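Local coordinates for integron cassette protein Vpc_cass2 (Vibrio paracholerae, PDB 3JRT) that is of unknown function but is encoded by a mobile integron gene cassette and forms an all-helical, two-chain assembly, at residues L73-S77 with L123-C127; L160-C164 with E175-G179. All coordinates share one frame; numbering follows the deposited sequence.

Overall arrangement
Both contacts are buried in an all-helical chain and lie on opposite sides of its centre, the centre of each about 9 Å from it. Contact 1 joins helix 64-91 to helix 118-128. Contact 2 joins the end of helix 157-163 to the start of helix 177-188. Their centres are about 18 Å apart, and their nearest atoms, about 7 Å apart, do not touch. Helix 64-91 links them: it supplies one segment of contact 1, and its Cys82 meets Ile163 and Leu177 of contact 2. Contact 1 also reaches the second subunit, whereas contact 2 lies within one chain. The chain closes them in series, contact 1 first. The function is unknown, so neither contact can be tied to a site.

Contact 1: L73-S77 with L123-C127; sequences LCVYS and LRNHC
Tyr76 lays one face of its ring on the side chain of Cys127. Cys127 CB stands almost over the ring centre, 3.6 Å from the centroid and 10° off the normal. This is a CH-pi contact. The sulfur lies over the same ring, displaced toward its CB end, with SG 3.6 Å from Tyr76 CG. It makes a sulfur-aromatic contact. The helix backbone puts CB over the ring; with SG anti to the backbone N (chi1 162°), the sulfur lies over the same face, near CG and CD2.

The phenol end runs on to His126. Tyr76 OH meets the imidazole at its edge, in the ring plane, 3.2 Å from His126 CD2. NE2 lies close by as well. Val75 CG1 also touches Leu123 CD1 at 4.3 Å, and Leu123 CD2 comes as near to Tyr76 CE1. These methyl contacts are loose beside the Cys127 contact.

The two helices, 64-91 and 118-128, cross steeply, with their local axes 10.0 Å apart and at 109°. Helix 140-151 packs against the same group: its Val143 touches both Tyr76 and His126. On helix 118-128, Arg124 grips its neighbour Asn125 side-on, with NE and NH2 both donating to OD1 from one face of the amide. Lys84 of the second subunit donates a hydrogen bond to Cys127 O, so this helix also takes part in the dimer.

The chemistry is mainly dispersion and sulfur-aromatic attraction. Shape more than bond direction probably sets the ring on Cys127, while the imidazole edge gives the phenol oxygen a polar neighbour.

Contact 2: L160-C164 with E175-G179; sequences LDWIC and ESLVG
The Trp162 indole meets Leu177 obliquely, through CZ3 and Leu177 CD2 at 4.2 Å. The rings of Tyr110, nearly parallel to it, and of Phe159 also meet the indole. Two successive helices are joined here by a non-helical loop: helix 157-163 ends and, after the connection, helix 177-188 begins with Ser176 as its N-cap.

Ile163 and Leu177 lie side by side and point the same way, with Ile163 CD1 3.9 Å from Leu177 CD2. With CG opposite its own N (chi1 -175°) and chi2 at 46°, Leu177 brings CD2 to both Trp162 and Ile163. Cys82 of helix 64-91 touches Ile163 and Leu177, and Val46 of helix 27-53 also packs on Ile163.

Backbone bonds tie the two ends together. Leu177 N donates to Trp162 O at 2.8 Å, and Val178 N donates to Ile163 O at 3.1 Å. The last carbonyls of one helix thus use the first amides of the next. Val178 CG2 adds a contact to Cys164 CB. A water donates to both Asp161 O and Glu175 O, bridging the segments.

Ser176 OG caps the start of the new helix, accepting from Gly179 N at 3.1 Å with an N-H...O angle of 153°.

Contact 1: L73-S77 with L123-C127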
# COMPACT_ATOMS: atom_id res chain seq x y z
N LEU A 73 2.45 4.74 4.26
CA LEU A 73 2.64 4.23 2.90
C LEU A 73 3.53 3.00 2.92
O LEU A 73 3.18 1.98 2.35
CB LEU A 73 3.23 5.30 1.97
CG LEU A 73 3.61 4.82 0.55
CD1 LEU A 73 2.35 4.38 -0.19
CD2 LEU A 73 4.31 5.90 -0.25
N CYS A 74 4.69 3.11 3.55
CA CYS A 74 5.68 2.03 3.49
C CYS A 74 5.33 0.87 4.42
O CYS A 74 5.43 -0.31 4.06
CB CYS A 74 7.08 2.57 3.76
SG CYS A 74 7.61 3.81 2.54
N VAL A 75 4.90 1.21 5.62
CA VAL A 75 4.52 0.18 6.56
C VAL A 75 3.33 -0.68 6.07
O VAL A 75 3.37 -1.91 6.17
CB VAL A 75 4.27 0.79 7.95
CG1 VAL A 75 3.47 -0.16 8.86
CG2 VAL A 75 5.61 1.22 8.56
N TYR A 76 2.28 -0.05 5.56
CA TYR A 76 1.16 -0.82 5.02
C TYR A 76 1.63 -1.81 3.96
O TYR A 76 1.19 -2.96 3.90
CB TYR A 76 0.08 0.11 4.45
CG TYR A 76 -0.75 0.80 5.53
CD1 TYR A 76 -0.76 0.31 6.82
CD2 TYR A 76 -1.53 1.91 5.25
CE1 TYR A 76 -1.51 0.92 7.82
CE2 TYR A 76 -2.29 2.54 6.24
CZ TYR A 76 -2.26 2.03 7.53
OH TYR A 76 -3.00 2.60 8.53
N SER A 77 2.56 -1.38 3.13
CA SER A 77 3.01 -2.25 2.07
C SER A 77 3.80 -3.43 2.68
O SER A 77 3.59 -4.59 2.33
CB SER A 77 3.86 -1.47 1.06
OG SER A 77 4.35 -2.33 0.05
N LEU A 123 -2.26 -4.28 11.57
CA LEU A 123 -2.10 -3.18 10.62
C LEU A 123 -2.60 -3.55 9.22
O LEU A 123 -3.33 -2.78 8.59
CB LEU A 123 -0.64 -2.69 10.59
CG LEU A 123 -0.23 -1.94 11.87
CD1 LEU A 123 1.27 -1.98 12.13
CD2 LEU A 123 -0.71 -0.50 11.79
N ARG A 124 -2.23 -4.73 8.75
CA ARG A 124 -2.70 -5.20 7.45
C ARG A 124 -4.23 -5.13 7.38
O ARG A 124 -4.81 -4.52 6.47
CB ARG A 124 -2.22 -6.64 7.19
CG ARG A 124 -2.32 -7.09 5.71
CD ARG A 124 -3.75 -7.45 5.33
NE ARG A 124 -4.30 -8.48 6.20
CZ ARG A 124 -4.10 -9.79 6.03
NH1 ARG A 124 -3.36 -10.22 5.01
NH2 ARG A 124 -4.63 -10.67 6.87
N ASN A 125 -4.86 -5.76 8.36
CA ASN A 125 -6.31 -5.85 8.42
C ASN A 125 -7.01 -4.50 8.38
O ASN A 125 -8.00 -4.32 7.66
CB ASN A 125 -6.74 -6.63 9.66
CG ASN A 125 -6.49 -8.11 9.51
OD1 ASN A 125 -6.30 -8.59 8.39
ND2 ASN A 125 -6.50 -8.85 10.62
N HIS A 126 -6.49 -3.54 9.13
CA HIS A 126 -7.07 -2.21 9.14
C HIS A 126 -6.94 -1.56 7.79
O HIS A 126 -7.90 -1.03 7.23
CB HIS A 126 -6.36 -1.34 10.18
CG HIS A 126 -6.52 0.13 9.94
ND1 HIS A 126 -7.68 0.80 10.21
CD2 HIS A 126 -5.64 1.05 9.48
CE1 HIS A 126 -7.52 2.08 9.92
NE2 HIS A 126 -6.29 2.26 9.48
N CYS A 127 -5.72 -1.62 7.25
CA CYS A 127 -5.36 -0.94 6.01
C CYS A 127 -6.18 -1.45 4.84
O CYS A 127 -6.48 -0.72 3.91
CB CYS A 127 -3.89 -1.18 5.70
SG CYS A 127 -3.51 -0.83 3.98

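Contact 2: L160-C164 with E175-G179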
# COMPACT_ATOMS: atom_id res chain seq x y z
N LEU A 160 13.74 -3.12 10.01
CA LEU A 160 14.01 -2.83 8.60
C LEU A 160 15.14 -3.73 8.07
O LEU A 160 15.04 -4.28 6.98
CB LEU A 160 14.36 -1.36 8.39
CG LEU A 160 13.22 -0.34 8.58
CD1 LEU A 160 13.67 1.08 8.22
CD2 LEU A 160 11.98 -0.72 7.76
N ASP A 161 16.21 -3.86 8.85
CA ASP A 161 17.35 -4.68 8.43
C ASP A 161 16.95 -6.14 8.34
O ASP A 161 17.49 -6.89 7.53
CB ASP A 161 18.53 -4.52 9.39
CG ASP A 161 19.42 -3.36 9.03
OD1 ASP A 161 19.13 -2.68 8.02
OD2 ASP A 161 20.40 -3.11 9.75
N TRP A 162 16.01 -6.53 9.18
CA TRP A 162 15.46 -7.87 9.17
C TRP A 162 14.63 -8.13 7.91
O TRP A 162 14.59 -9.25 7.42
CB TRP A 162 14.61 -8.08 10.42
CG TRP A 162 13.99 -9.44 10.53
CD1 TRP A 162 14.58 -10.58 11.03
CD2 TRP A 162 12.65 -9.80 10.19
NE1 TRP A 162 13.68 -11.62 11.00
CE2 TRP A 162 12.49 -11.17 10.49
CE3 TRP A 162 11.57 -9.09 9.67
CZ2 TRP A 162 11.29 -11.85 10.28
CZ3 TRP A 162 10.38 -9.77 9.44
CH2 TRP A 162 10.25 -11.13 9.75
N ILE A 163 13.95 -7.10 7.42
CA ILE A 163 13.22 -7.23 6.16
C ILE A 163 14.21 -7.25 5.01
O ILE A 163 14.27 -8.18 4.22
CB ILE A 163 12.28 -6.05 5.91
CG1 ILE A 163 11.18 -5.98 6.98
CG2 ILE A 163 11.66 -6.15 4.51
CD1 ILE A 163 10.22 -7.14 6.93
N CYS A 164 15.01 -6.19 4.93
CA CYS A 164 15.92 -6.01 3.82
C CYS A 164 17.03 -5.04 4.19
O CYS A 164 16.83 -3.83 4.18
CB CYS A 164 15.16 -5.46 2.63
SG CYS A 164 16.11 -5.40 1.08
N GLU A 175 19.60 -14.24 6.88
CA GLU A 175 19.48 -13.25 7.93
C GLU A 175 18.47 -12.15 7.63
O GLU A 175 18.35 -11.20 8.40
CB GLU A 175 20.86 -12.66 8.25
CG GLU A 175 21.89 -13.72 8.64
CD GLU A 175 22.51 -13.48 10.00
OE1 GLU A 175 22.34 -12.37 10.55
OE2 GLU A 175 23.18 -14.40 10.51
N SER A 176 17.74 -12.28 6.52
CA SER A 176 16.67 -11.33 6.22
C SER A 176 15.52 -11.99 5.46
O SER A 176 15.72 -12.96 4.72
CB SER A 176 17.20 -10.11 5.44
OG SER A 176 17.40 -10.41 4.07
N LEU A 177 14.33 -11.47 5.66
CA LEU A 177 13.13 -11.94 5.00
C LEU A 177 13.30 -11.97 3.48
O LEU A 177 13.00 -12.96 2.84
CB LEU A 177 11.95 -11.04 5.34
CG LEU A 177 10.59 -11.48 4.82
CD1 LEU A 177 10.41 -12.96 5.10
CD2 LEU A 177 9.48 -10.67 5.47
N VAL A 178 13.82 -10.91 2.93
CA VAL A 178 13.97 -10.80 1.51
C VAL A 178 15.02 -11.78 1.00
O VAL A 178 14.85 -12.34 -0.04
CB VAL A 178 14.28 -9.37 1.10
CG1 VAL A 178 14.99 -9.35 -0.17
CG2 VAL A 178 13.06 -8.58 0.99
N GLY A 179 16.08 -11.98 1.74
CA GLY A 179 17.11 -12.94 1.35
C GLY A 179 16.55 -14.35 1.34
O GLY A 179 16.85 -15.14 0.44
O HOH W 1 19.20 -8.78 8.11